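Local coordinates for adenylate kinase (Thermus thermophilus, PDB 3CM0), which probably catalyses the reversible transfer of the terminal phosphate of ATP to AMP, yielding two molecules of ADP, at residues D65-L69 with F85-Q91; K31-T35 with I72-L76; G4-L10 with T104-V110; A92-D96 with Y157-R161; L24-F30 with R181-I186. All blocks are in the same frame, centred on the assembly; numbering follows the deposited sequence.

How the contacts relate
Contact 3 pairs two strands in the middle of the parallel sheet, and contacts 4 and 5 cover its two faces: I8 reaches Y158 of contact 4 on one, F9 reaches L24 of contact 5 on the other. Contacts 4 and 5 therefore stay apart, their centres about 21 Å from each other. Contacts 1 and 2 share helix 65-75 and hold several predicted AMP-binding residues: T35 in contact 2, and F85, P86, R87 and Q91 in contact 1. They join where F85 CE1 lies 3.5 Å from I72 CD1. P86 ties contact 1 to contact 4, P86 CG lying 3.4 Å from Y158 OH.

Contact 1 (D65-L69 with F85-Q91); sequences DDLIL and FPRTLAQ
Polar contact rests on Q91 and D65: Q91 NE2 donates to D65 OD1 at 3.1 Å along a nearly straight line (171°). OD1 lies in the plane of the Q91 amide, but the donor, on the syn side of OD1, stands well out of the carboxylate plane, the two flat groups being turned 63° apart. The other oxygen, D65 OD2, takes a hydrogen from a water 2.6 Å away, which also bonds T88 OG1. The opposite end of the Q91 amide is fixed too, since Q91 OE1 accepts from R87 N at 2.8 Å and from T88 N, which sits above the carbonyl plane. With Q91 N donating back to T88 OG1, T88 and Q91 form the capping box that starts helix 89-101. F85, P86, R87 and Q91 all belong to the predicted AMP site, and P86 is joined through a cis peptide bond.

Apolar contact gathers round F85, whose CG, anti to the backbone N (chi1 -171°), sends the ring toward I68 and L69. I68 CG2 lies 3.7 Å from F85 CE2. L69 CD2 comes up to the ring edge, 3.9 Å from F85 CZ. I68 CD1 meets the edge of the R87 guanidinium, 3.8 Å from R87 NH2, while R87 NH1 is hydrogen-bonded to G84 O.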
# COMPACT_ATOMS: atom_id res chain seq x y z
N ASP A 65 2.16 -4.59 -15.91
CA ASP A 65 2.29 -5.33 -14.68
C ASP A 65 3.52 -6.22 -14.70
O ASP A 65 4.15 -6.42 -13.67
CB ASP A 65 1.06 -6.22 -14.43
CG ASP A 65 -0.13 -5.45 -13.91
OD1 ASP A 65 0.03 -4.28 -13.53
OD2 ASP A 65 -1.25 -6.02 -13.87
N ASP A 66 3.90 -6.76 -15.86
CA ASP A 66 5.05 -7.65 -15.81
C ASP A 66 6.34 -6.96 -15.41
O ASP A 66 7.22 -7.55 -14.77
CB ASP A 66 5.19 -8.41 -17.13
CG ASP A 66 5.46 -7.50 -18.31
OD1 ASP A 66 5.23 -6.27 -18.20
OD2 ASP A 66 5.90 -8.03 -19.35
N LEU A 67 6.45 -5.69 -15.75
CA LEU A 67 7.64 -4.93 -15.39
C LEU A 67 7.59 -4.56 -13.91
O LEU A 67 8.59 -4.60 -13.21
CB LEU A 67 7.71 -3.68 -16.27
CG LEU A 67 8.96 -2.84 -16.03
CD1 LEU A 67 10.18 -3.71 -16.21
CD2 LEU A 67 8.98 -1.67 -17.01
N ILE A 68 6.41 -4.20 -13.41
CA ILE A 68 6.28 -3.87 -11.99
C ILE A 68 6.64 -5.11 -11.14
O ILE A 68 7.34 -5.01 -10.15
CB ILE A 68 4.80 -3.47 -11.68
CG1 ILE A 68 4.47 -2.17 -12.44
CG2 ILE A 68 4.60 -3.32 -10.18
CD1 ILE A 68 3.04 -1.73 -12.27
N LEU A 69 6.11 -6.27 -11.50
CA LEU A 69 6.42 -7.48 -10.75
C LEU A 69 7.91 -7.84 -10.88
O LEU A 69 8.50 -8.34 -9.95
CB LEU A 69 5.54 -8.65 -11.21
CG LEU A 69 4.15 -8.77 -10.52
CD1 LEU A 69 4.34 -9.22 -9.12
CD2 LEU A 69 3.40 -7.43 -10.56
N PHE A 85 0.33 -1.07 -2.95
CA PHE A 85 0.38 -2.19 -3.89
C PHE A 85 0.00 -3.47 -3.13
O PHE A 85 0.41 -3.66 -1.99
CB PHE A 85 1.79 -2.33 -4.51
CG PHE A 85 1.86 -3.31 -5.63
CD1 PHE A 85 2.15 -4.64 -5.38
CD2 PHE A 85 1.62 -2.92 -6.94
CE1 PHE A 85 2.19 -5.58 -6.41
CE2 PHE A 85 1.65 -3.84 -7.98
CZ PHE A 85 1.94 -5.17 -7.71
N PRO A 86 -0.79 -4.39 -3.75
CA PRO A 86 -1.36 -4.29 -5.10
C PRO A 86 -2.51 -3.30 -5.18
O PRO A 86 -3.11 -2.95 -4.17
CB PRO A 86 -1.82 -5.72 -5.41
CG PRO A 86 -2.29 -6.22 -4.09
CD PRO A 86 -1.18 -5.65 -3.10
N ARG A 87 -2.79 -2.86 -6.41
CA ARG A 87 -3.90 -1.94 -6.65
C ARG A 87 -5.02 -2.69 -7.35
O ARG A 87 -6.17 -2.31 -7.27
CB ARG A 87 -3.44 -0.76 -7.54
CG ARG A 87 -2.47 0.20 -6.86
CD ARG A 87 -2.01 1.29 -7.84
NE ARG A 87 -1.10 0.80 -8.89
CZ ARG A 87 0.20 0.57 -8.72
NH1 ARG A 87 0.78 0.76 -7.54
NH2 ARG A 87 0.94 0.14 -9.73
N THR A 88 -4.69 -3.77 -8.05
CA THR A 88 -5.69 -4.54 -8.77
C THR A 88 -5.64 -6.01 -8.41
O THR A 88 -4.65 -6.51 -7.90
CB THR A 88 -5.48 -4.47 -10.28
OG1 THR A 88 -4.28 -5.20 -10.61
CG2 THR A 88 -5.31 -3.01 -10.75
N LEU A 89 -6.72 -6.72 -8.71
CA LEU A 89 -6.75 -8.14 -8.45
C LEU A 89 -5.69 -8.88 -9.26
O LEU A 89 -5.09 -9.82 -8.80
CB LEU A 89 -8.16 -8.67 -8.79
CG LEU A 89 -8.67 -9.94 -8.14
CD1 LEU A 89 -8.48 -9.86 -6.63
CD2 LEU A 89 -10.20 -10.11 -8.50
N ALA A 90 -5.44 -8.45 -10.48
CA ALA A 90 -4.41 -9.10 -11.32
C ALA A 90 -3.05 -8.97 -10.63
O ALA A 90 -2.24 -9.92 -10.60
CB ALA A 90 -4.35 -8.47 -12.71
N GLN A 91 -2.80 -7.81 -10.05
CA GLN A 91 -1.53 -7.60 -9.35
C GLN A 91 -1.49 -8.43 -8.07
O GLN A 91 -0.44 -8.97 -7.68
CB GLN A 91 -1.36 -6.10 -9.04
CG GLN A 91 -1.02 -5.25 -10.25
CD GLN A 91 -1.24 -3.76 -9.99
OE1 GLN A 91 -1.64 -3.38 -8.90
NE2 GLN A 91 -0.98 -2.92 -10.99
O HOH W 1 -3.42 -4.70 -13.30

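Contact 2 (K31-T35 with I72-L76); sequences KKLST and IREEL
At the outer edge of the CORE domain's parallel sheet, strand 31-33 meets the C-terminal part of helix 65-75, with K31 and L33 reaching across to E75 and I72. The K31 ammonium is the polar link. K31 NZ lies 2.8 Å from the backbone oxygen E75 O, a hydrogen bond of weak geometry. A salt bridge joins K31 NZ to E75 OE1 at 3.5 Å. The two side chains cross at about a right angle. A bend in the lysine chain (chi3 63°) turns the ammonium toward the helix, and a bend in E75 (chi2 -79°) brings its OE1 within reach of K31 NZ. A positive charge at this end of a helix would probably also be favoured by the carbonyl groups that point out there.

The NMP region, residues 34-63, begins within 31-35, at S34, and ends before helix 65-75. S34 caps helix 35-44 by accepting from D37 N. The contact probably lies at the base of this small domain, which moves during catalysis.

Further in, the packing is apolar and fairly loose. L33 CD2 rests 4.2 Å from E75 CB as the two side chains slide past each other in opposite directions. The other methyl, L33 CD1, is 4.2 Å from I72 CG2, and L33 also touches V80 and F82 of the neighbouring strand. T35, a predicted AMP-binding residue, turns its methyl rather than its hydroxyl to the helix, T35 CG2 lying 4.2 Å from I72 CD1; I72 in turn touches F85.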
# COMPACT_ATOMS: atom_id res chain seq x y z
N LYS A 31 11.90 -3.75 4.35
CA LYS A 31 12.12 -2.77 3.31
C LYS A 31 10.74 -2.41 2.75
O LYS A 31 10.00 -3.30 2.24
CB LYS A 31 12.98 -3.36 2.18
CG LYS A 31 13.24 -2.36 1.07
CD LYS A 31 14.44 -2.73 0.19
CE LYS A 31 14.24 -4.04 -0.53
NZ LYS A 31 15.37 -4.32 -1.47
N LYS A 32 10.37 -1.13 2.87
CA LYS A 32 9.09 -0.63 2.37
C LYS A 32 9.26 -0.30 0.89
O LYS A 32 9.98 0.62 0.51
CB LYS A 32 8.68 0.62 3.16
CG LYS A 32 7.32 1.20 2.81
CD LYS A 32 6.95 2.26 3.87
CE LYS A 32 5.60 2.92 3.67
NZ LYS A 32 5.53 3.84 2.49
N LEU A 33 8.59 -1.06 0.05
CA LEU A 33 8.71 -0.87 -1.37
C LEU A 33 7.74 0.15 -1.97
O LEU A 33 6.60 0.29 -1.53
CB LEU A 33 8.52 -2.20 -2.09
CG LEU A 33 9.37 -3.38 -1.62
CD1 LEU A 33 9.18 -4.53 -2.58
CD2 LEU A 33 10.83 -2.97 -1.53
N SER A 34 8.21 0.86 -2.98
CA SER A 34 7.37 1.81 -3.70
C SER A 34 7.71 1.59 -5.16
O SER A 34 8.83 1.89 -5.60
CB SER A 34 7.70 3.26 -3.32
OG SER A 34 7.21 4.14 -4.33
N THR A 35 6.75 1.05 -5.91
CA THR A 35 6.99 0.80 -7.32
C THR A 35 7.30 2.14 -8.02
O THR A 35 8.24 2.24 -8.81
CB THR A 35 5.76 0.06 -7.98
OG1 THR A 35 4.57 0.84 -7.86
CG2 THR A 35 5.52 -1.28 -7.28
N ILE A 72 9.69 -5.70 -8.42
CA ILE A 72 9.50 -6.18 -7.07
C ILE A 72 10.40 -7.42 -6.82
O ILE A 72 11.02 -7.56 -5.74
CB ILE A 72 8.01 -6.54 -6.83
CG1 ILE A 72 7.18 -5.25 -6.83
CG2 ILE A 72 7.85 -7.29 -5.48
CD1 ILE A 72 5.64 -5.50 -6.82
N ARG A 73 10.50 -8.30 -7.81
CA ARG A 73 11.36 -9.49 -7.62
C ARG A 73 12.82 -9.01 -7.41
O ARG A 73 13.55 -9.51 -6.54
CB ARG A 73 11.26 -10.43 -8.85
CG ARG A 73 12.10 -11.76 -8.72
CD ARG A 73 11.69 -12.85 -9.74
NE ARG A 73 11.86 -12.50 -11.14
CZ ARG A 73 11.37 -13.20 -12.16
NH1 ARG A 73 10.66 -14.30 -11.92
NH2 ARG A 73 11.57 -12.81 -13.41
N GLU A 74 13.25 -8.03 -8.21
CA GLU A 74 14.63 -7.49 -8.08
C GLU A 74 14.90 -6.83 -6.74
O GLU A 74 16.06 -6.66 -6.32
CB GLU A 74 14.88 -6.48 -9.19
CG GLU A 74 14.85 -7.10 -10.58
CD GLU A 74 15.07 -6.07 -11.68
OE1 GLU A 74 15.59 -4.96 -11.38
OE2 GLU A 74 14.75 -6.38 -12.86
N GLU A 75 13.79 -6.45 -6.08
CA GLU A 75 13.77 -5.77 -4.79
C GLU A 75 13.36 -6.61 -3.60
O GLU A 75 13.51 -6.15 -2.47
CB GLU A 75 12.81 -4.56 -4.83
CG GLU A 75 13.20 -3.42 -5.74
CD GLU A 75 14.28 -2.54 -5.15
OE1 GLU A 75 14.15 -2.17 -3.95
OE2 GLU A 75 15.24 -2.22 -5.88
N LEU A 76 12.84 -7.82 -3.81
CA LEU A 76 12.46 -8.61 -2.65
C LEU A 76 13.77 -8.76 -1.86
O LEU A 76 14.89 -8.79 -2.39
CB LEU A 76 11.98 -10.03 -2.95
CG LEU A 76 10.54 -10.17 -3.46
CD1 LEU A 76 10.28 -11.62 -3.81
CD2 LEU A 76 9.54 -9.66 -2.45

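Contact 3 (G4-L10 with T104-V110)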
# COMPACT_ATOMS: atom_id res chain seq x y z
N GLY A 4 11.41 -15.65 3.64
CA GLY A 4 11.20 -14.23 3.79
C GLY A 4 9.84 -14.01 4.39
O GLY A 4 9.06 -14.95 4.60
N GLN A 5 9.56 -12.74 4.69
CA GLN A 5 8.28 -12.38 5.27
C GLN A 5 7.77 -11.11 4.62
O GLN A 5 8.54 -10.18 4.33
CB GLN A 5 8.42 -12.17 6.78
CG GLN A 5 8.85 -13.41 7.51
CD GLN A 5 8.93 -13.21 9.01
OE1 GLN A 5 9.35 -12.16 9.48
NE2 GLN A 5 8.53 -14.24 9.76
N ALA A 6 6.47 -11.06 4.35
CA ALA A 6 5.93 -9.87 3.72
C ALA A 6 4.71 -9.38 4.49
O ALA A 6 4.02 -10.18 5.13
CB ALA A 6 5.49 -10.19 2.26
N VAL A 7 4.49 -8.07 4.44
CA VAL A 7 3.27 -7.48 5.00
C VAL A 7 2.71 -6.50 3.98
O VAL A 7 3.44 -5.73 3.37
CB VAL A 7 3.51 -6.73 6.33
CG1 VAL A 7 2.16 -6.15 6.83
CG2 VAL A 7 4.04 -7.70 7.38
N ILE A 8 1.38 -6.54 3.78
CA ILE A 8 0.73 -5.64 2.86
C ILE A 8 -0.20 -4.75 3.66
O ILE A 8 -0.91 -5.26 4.53
CB ILE A 8 -0.13 -6.45 1.83
CG1 ILE A 8 0.81 -7.24 0.89
CG2 ILE A 8 -0.98 -5.51 1.02
CD1 ILE A 8 0.04 -8.34 -0.00
N PHE A 9 -0.17 -3.45 3.40
CA PHE A 9 -1.09 -2.51 4.10
C PHE A 9 -2.15 -1.95 3.16
O PHE A 9 -1.83 -1.46 2.08
CB PHE A 9 -0.30 -1.30 4.66
CG PHE A 9 0.43 -1.58 5.93
CD1 PHE A 9 -0.10 -1.18 7.15
CD2 PHE A 9 1.65 -2.25 5.91
CE1 PHE A 9 0.59 -1.43 8.33
CE2 PHE A 9 2.34 -2.51 7.08
CZ PHE A 9 1.82 -2.10 8.29
N LEU A 10 -3.43 -2.00 3.58
CA LEU A 10 -4.55 -1.43 2.83
C LEU A 10 -5.33 -0.46 3.77
O LEU A 10 -5.40 -0.66 4.99
CB LEU A 10 -5.52 -2.52 2.36
CG LEU A 10 -4.96 -3.63 1.44
CD1 LEU A 10 -6.07 -4.63 1.19
CD2 LEU A 10 -4.44 -3.05 0.13
N THR A 104 8.53 -16.48 0.27
CA THR A 104 8.23 -15.35 1.16
C THR A 104 6.82 -15.55 1.76
O THR A 104 5.84 -15.61 1.03
CB THR A 104 8.25 -14.03 0.38
OG1 THR A 104 9.51 -13.87 -0.28
CG2 THR A 104 8.02 -12.84 1.32
N ARG A 105 6.74 -15.66 3.08
CA ARG A 105 5.47 -15.89 3.74
C ARG A 105 4.76 -14.56 3.96
O ARG A 105 5.36 -13.61 4.47
CB ARG A 105 5.72 -16.59 5.07
CG ARG A 105 4.49 -16.72 5.95
CD ARG A 105 4.79 -17.65 7.14
NE ARG A 105 3.58 -17.91 7.91
CZ ARG A 105 3.00 -17.01 8.70
NH1 ARG A 105 3.54 -15.81 8.83
NH2 ARG A 105 1.88 -17.30 9.35
N LEU A 106 3.48 -14.49 3.57
CA LEU A 106 2.68 -13.27 3.76
C LEU A 106 2.15 -13.36 5.19
O LEU A 106 1.29 -14.20 5.49
CB LEU A 106 1.51 -13.25 2.75
CG LEU A 106 0.53 -12.09 2.83
CD1 LEU A 106 1.28 -10.72 2.70
CD2 LEU A 106 -0.50 -12.26 1.70
N LEU A 107 2.68 -12.53 6.07
CA LEU A 107 2.29 -12.50 7.49
C LEU A 107 0.86 -12.00 7.68
O LEU A 107 0.17 -12.35 8.65
CB LEU A 107 3.21 -11.58 8.31
CG LEU A 107 4.68 -12.02 8.41
CD1 LEU A 107 5.51 -10.99 9.18
CD2 LEU A 107 4.74 -13.35 9.11
N GLY A 108 0.43 -11.14 6.78
CA GLY A 108 -0.92 -10.59 6.88
C GLY A 108 -1.11 -9.40 5.96
O GLY A 108 -0.14 -8.83 5.45
N VAL A 109 -2.37 -9.07 5.70
CA VAL A 109 -2.73 -7.91 4.91
C VAL A 109 -3.49 -7.07 5.93
O VAL A 109 -4.59 -7.40 6.34
CB VAL A 109 -3.66 -8.32 3.74
CG1 VAL A 109 -4.11 -7.11 2.97
CG2 VAL A 109 -2.84 -9.23 2.80
N VAL A 110 -2.86 -5.99 6.35
CA VAL A 110 -3.44 -5.10 7.35
C VAL A 110 -4.47 -4.17 6.71
O VAL A 110 -4.16 -3.47 5.76
CB VAL A 110 -2.32 -4.25 7.99
CG1 VAL A 110 -2.91 -3.23 9.00
CG2 VAL A 110 -1.35 -5.17 8.67
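G4-L10 and T104-V110 run side by side as neighbouring parallel strands in the central sheet of a P-loop NTPase fold, twisted 35° against each other. Strand 4-10 leads into the P-loop, whose G14-T19 make up part of the predicted ATP site. Packing is tightest toward the L10 end. L10 N donates to V110 O at 2.7 Å and V110 N to I8 O at 2.8 Å. On one face of the sheet V109 CG1, anti to the backbone N (chi1 176°), is the branch that touches L10 CD1, at 3.6 Å. I8 CD1 meets L106 CD1 at 3.8 Å, with Y158 packing against I8, V109 and L106. On the other face, V110 and V7 lie beneath L184 of helix 173-184.

The middle is less regular. A6 bonds R105 O and L107 N, whereas I8 bonds G108 O and V110 N, so one residue more is taken up in the second strand, a beta bulge at L107 and G108. L107, with helical backbone angles, turns its side chain toward strand 4-10. The I8 N to G108 O bond is longer than the others here, 3.2 Å, and the backbone angles of G108 call for glycine. The solvent side is where Q5 and R105 point: R105 is exposed, and the partly exposed Q5 crosses L107 at a slant, Q5 CB lying 4.0 Å from L107 CD1. Beside the L10 end, F9 and V110 point the same way, and V110 CB sits over the F9 ring in a CH-pi contact, 4.3 Å from the ring centroid.

Contact 4 (A92-D96 with Y157-R161); sequences AEALD and YYEAR
A92 sets its methyl over one face of the Y157 ring, A92 CB lying 4.0 Å from Y157 CE2, and the same methyl is 3.7 Å from Y158 OH. Its carbonyl oxygen receives a hydrogen from a water that is also the acceptor for Y158 OH. One residue on, the aliphatic part of E93 is used: E93 CG lies 3.7 Å from Y157 CE1, whereas D96 OD2 lies by Y157 CE2.

Here helix 89-101 and helix 137-160 pack next to each other on one face of the central sheet, with Y158 reaching down to I8 and to P86 of the predicted AMP site. With CG anti to the backbone N (chi1 180°), the Y157 ring projects across to helix 89-101.

A turn after A92, D96 takes the phenol: Y157 OH donates to D96 OD2 at 2.7 Å, standing 43° out of the carboxylate plane. D96 OD1 accepts from the water at A92 O, the distance from D96 OD1 to the water being 2.7 Å, so each carboxylate oxygen has a donor. R161 adds only a long salt bridge, R161 NE to D96 OD2 at 3.9 Å, with no N-H directed at the oxygen. Its guanidinium lies over the Y157 face opposite A92 and is steadied by the bond from R161 NH1 to Y157 O, 2.9 Å long. A leucine at Y157 would probably leave D96 OD2 without its hydroxyl donor and the R161 guanidinium without the flat surface it rests on.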
# COMPACT_ATOMS: atom_id res chain seq x y z
N ALA A 92 -2.63 -8.56 -7.39
CA ALA A 92 -2.66 -9.36 -6.16
C ALA A 92 -2.33 -10.79 -6.49
O ALA A 92 -1.57 -11.46 -5.78
CB ALA A 92 -4.05 -9.29 -5.47
N GLU A 93 -2.94 -11.31 -7.55
CA GLU A 93 -2.67 -12.68 -7.94
C GLU A 93 -1.19 -12.90 -8.34
O GLU A 93 -0.54 -13.86 -7.89
CB GLU A 93 -3.60 -13.05 -9.09
CG GLU A 93 -5.05 -13.17 -8.58
CD GLU A 93 -6.04 -13.53 -9.69
OE1 GLU A 93 -5.55 -13.87 -10.79
OE2 GLU A 93 -7.28 -13.49 -9.46
N ALA A 94 -0.67 -12.00 -9.15
CA ALA A 94 0.73 -12.09 -9.59
C ALA A 94 1.67 -11.99 -8.40
O ALA A 94 2.67 -12.70 -8.33
CB ALA A 94 1.01 -10.98 -10.59
N LEU A 95 1.35 -11.12 -7.44
CA LEU A 95 2.22 -11.00 -6.27
C LEU A 95 2.20 -12.26 -5.46
O LEU A 95 3.23 -12.69 -4.93
CB LEU A 95 1.78 -9.79 -5.41
CG LEU A 95 2.53 -9.58 -4.09
CD1 LEU A 95 4.05 -9.35 -4.45
CD2 LEU A 95 1.99 -8.35 -3.32
N ASP A 96 1.04 -12.91 -5.33
CA ASP A 96 1.00 -14.13 -4.54
C ASP A 96 1.88 -15.21 -5.18
O ASP A 96 2.54 -15.99 -4.48
CB ASP A 96 -0.42 -14.67 -4.42
CG ASP A 96 -1.15 -14.16 -3.15
OD1 ASP A 96 -0.57 -13.39 -2.34
OD2 ASP A 96 -2.32 -14.55 -2.99
N TYR A 157 -10.42 -11.03 -1.80
CA TYR A 157 -9.33 -11.93 -2.21
C TYR A 157 -8.51 -12.39 -1.00
O TYR A 157 -8.23 -13.59 -0.81
CB TYR A 157 -8.41 -11.18 -3.16
CG TYR A 157 -7.26 -12.01 -3.64
CD1 TYR A 157 -7.41 -12.89 -4.71
CD2 TYR A 157 -6.01 -11.91 -3.04
CE1 TYR A 157 -6.33 -13.66 -5.18
CE2 TYR A 157 -4.92 -12.69 -3.49
CZ TYR A 157 -5.09 -13.55 -4.56
OH TYR A 157 -4.02 -14.27 -5.01
N TYR A 158 -8.15 -11.44 -0.14
CA TYR A 158 -7.35 -11.82 1.02
C TYR A 158 -8.15 -12.46 2.14
O TYR A 158 -7.63 -13.33 2.83
CB TYR A 158 -6.56 -10.60 1.53
CG TYR A 158 -5.52 -10.17 0.53
CD1 TYR A 158 -4.49 -11.07 0.15
CD2 TYR A 158 -5.53 -8.89 -0.04
CE1 TYR A 158 -3.49 -10.67 -0.75
CE2 TYR A 158 -4.54 -8.50 -0.93
CZ TYR A 158 -3.53 -9.38 -1.28
OH TYR A 158 -2.53 -8.97 -2.16
N GLU A 159 -9.39 -12.02 2.35
CA GLU A 159 -10.22 -12.64 3.39
C GLU A 159 -10.47 -14.14 3.06
O GLU A 159 -10.45 -15.01 3.95
CB GLU A 159 -11.55 -11.87 3.50
CG GLU A 159 -12.43 -12.36 4.67
CD GLU A 159 -13.64 -11.46 4.89
OE1 GLU A 159 -13.44 -10.26 5.16
OE2 GLU A 159 -14.78 -11.96 4.80
N ALA A 160 -10.63 -14.46 1.77
CA ALA A 160 -10.88 -15.86 1.37
C ALA A 160 -9.68 -16.74 1.71
O ALA A 160 -9.80 -17.95 1.88
CB ALA A 160 -11.17 -15.91 -0.11
N ARG A 161 -8.51 -16.12 1.80
CA ARG A 161 -7.29 -16.86 2.10
C ARG A 161 -6.89 -16.83 3.56
O ARG A 161 -5.83 -17.34 3.92
CB ARG A 161 -6.15 -16.32 1.23
CG ARG A 161 -6.32 -16.70 -0.21
CD ARG A 161 -5.60 -15.79 -1.21
NE ARG A 161 -5.75 -16.34 -2.56
CZ ARG A 161 -6.84 -16.26 -3.32
NH1 ARG A 161 -7.94 -15.63 -2.91
NH2 ARG A 161 -6.87 -16.89 -4.48
O HOH W 2 -0.89 -10.86 -3.10

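Contact 5 (L24-F30 with R181-I186)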
# COMPACT_ATOMS: atom_id res chain seq x y z
N LEU A 24 6.50 0.39 11.10
CA LEU A 24 6.77 -1.03 11.25
C LEU A 24 8.07 -1.36 10.49
O LEU A 24 8.87 -2.21 10.93
CB LEU A 24 5.61 -1.85 10.64
CG LEU A 24 5.73 -3.37 10.83
CD1 LEU A 24 5.66 -3.72 12.29
CD2 LEU A 24 4.59 -4.07 10.02
N ALA A 25 8.26 -0.68 9.36
CA ALA A 25 9.44 -0.89 8.49
C ALA A 25 10.70 -0.54 9.25
O ALA A 25 11.61 -1.36 9.36
CB ALA A 25 9.34 -0.02 7.24
N GLN A 26 10.73 0.68 9.75
CA GLN A 26 11.88 1.20 10.50
C GLN A 26 12.20 0.38 11.76
O GLN A 26 13.37 0.12 12.06
CB GLN A 26 11.63 2.66 10.86
CG GLN A 26 11.54 3.59 9.65
CD GLN A 26 11.29 5.05 10.03
OE1 GLN A 26 12.01 5.62 10.85
NE2 GLN A 26 10.28 5.66 9.42
N GLU A 27 11.18 -0.03 12.50
CA GLU A 27 11.41 -0.78 13.72
C GLU A 27 11.79 -2.24 13.57
O GLU A 27 12.62 -2.73 14.32
CB GLU A 27 10.20 -0.69 14.65
CG GLU A 27 9.93 0.73 15.10
CD GLU A 27 8.94 0.80 16.26
OE1 GLU A 27 8.44 -0.26 16.69
OE2 GLU A 27 8.67 1.92 16.72
N LEU A 28 11.22 -2.94 12.60
CA LEU A 28 11.55 -4.36 12.49
C LEU A 28 12.47 -4.78 11.34
O LEU A 28 12.73 -5.98 11.16
CB LEU A 28 10.26 -5.19 12.45
CG LEU A 28 9.35 -5.06 13.67
CD1 LEU A 28 8.28 -6.12 13.57
CD2 LEU A 28 10.12 -5.24 14.97
N GLY A 29 12.93 -3.81 10.58
CA GLY A 29 13.84 -4.10 9.48
C GLY A 29 13.20 -4.58 8.18
O GLY A 29 13.76 -5.42 7.49
N PHE A 30 12.01 -4.08 7.87
CA PHE A 30 11.35 -4.46 6.61
C PHE A 30 11.69 -3.37 5.61
O PHE A 30 11.77 -2.19 5.98
CB PHE A 30 9.81 -4.48 6.74
CG PHE A 30 9.26 -5.67 7.46
CD1 PHE A 30 8.62 -6.69 6.74
CD2 PHE A 30 9.37 -5.79 8.84
CE1 PHE A 30 8.10 -7.81 7.39
CE2 PHE A 30 8.85 -6.90 9.51
CZ PHE A 30 8.21 -7.93 8.78
N ARG A 181 0.86 -4.75 15.35
CA ARG A 181 1.84 -5.76 15.74
C ARG A 181 1.15 -6.99 16.32
O ARG A 181 1.50 -8.14 16.00
CB ARG A 181 2.86 -5.16 16.75
CG ARG A 181 3.73 -4.09 16.11
CD ARG A 181 4.95 -3.78 16.95
NE ARG A 181 5.75 -4.97 17.19
CZ ARG A 181 6.98 -4.94 17.69
NH1 ARG A 181 7.54 -3.78 17.99
NH2 ARG A 181 7.63 -6.07 17.89
N ALA A 182 0.14 -6.78 17.17
CA ALA A 182 -0.59 -7.91 17.73
C ALA A 182 -1.29 -8.72 16.65
O ALA A 182 -1.25 -9.96 16.66
CB ALA A 182 -1.60 -7.44 18.73
N ALA A 183 -1.92 -8.03 15.70
CA ALA A 183 -2.61 -8.71 14.60
C ALA A 183 -1.63 -9.58 13.79
O ALA A 183 -1.98 -10.69 13.35
CB ALA A 183 -3.24 -7.67 13.68
N LEU A 184 -0.45 -9.04 13.53
CA LEU A 184 0.59 -9.75 12.77
C LEU A 184 1.35 -10.79 13.60
O LEU A 184 1.85 -11.79 13.07
CB LEU A 184 1.58 -8.73 12.20
CG LEU A 184 0.92 -7.83 11.16
CD1 LEU A 184 1.85 -6.68 10.78
CD2 LEU A 184 0.52 -8.69 9.91
N GLY A 185 1.43 -10.56 14.90
CA GLY A 185 2.15 -11.48 15.77
C GLY A 185 3.65 -11.23 15.75
O GLY A 185 4.43 -12.13 16.06
N ILE A 186 4.07 -10.02 15.40
CA ILE A 186 5.49 -9.68 15.36
C ILE A 186 5.82 -8.45 16.20
O ILE A 186 4.87 -7.78 16.64
CB ILE A 186 5.98 -9.41 13.92
CG1 ILE A 186 5.23 -8.20 13.35
CG2 ILE A 186 5.82 -10.68 13.08
CD1 ILE A 186 5.60 -7.84 11.93
OXT ILE A 186 7.03 -8.16 16.38
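One face of the R181 guanidinium is covered by L28, whose CD2 lies 3.9 Å from R181 NH2. The edge is taken by the chain's own C-terminal carboxylate, gripped side-on: R181 NE donates to I186 O at 3.0 Å, in the guanidinium plane and nearly straight (170°), while R181 NH2 reaches I186 OXT at 2.6 Å, tilted somewhat from that plane. E27 approaches obliquely, its carboxylate turned 71° against the guanidinium, and E27 OE1 makes a long salt bridge to R181 NH1 of 3.9 Å; its stronger partner is Y177 OH. The F30 ring has L28 CB at its edge, and I186 CD1 lies 4.1 Å from F30 CZ.

This joins the C-terminal helix 173-184 to helix 17-28, which follows the nucleotide-binding loop, both on the same face of the sheet. Helix 173-184 ends in a Schellman motif with G185 at C-prime, and I186 N bonding back to R181 O. That turn delivers the terminal residue to the neighbouring helix. A methionine in place of R181 would probably leave the terminal carboxylate without its charge partner and the last residue freer to move.

I186 CG1 sits between the backbone N and the carbonyl carbon (chi1 62°), which directs CD1 into a pocket of L24, L28 and F30, with L28 CD1 3.6 Å from I186 CD1. Deeper, L24 CD2 meets L184 CD1 at 3.9 Å.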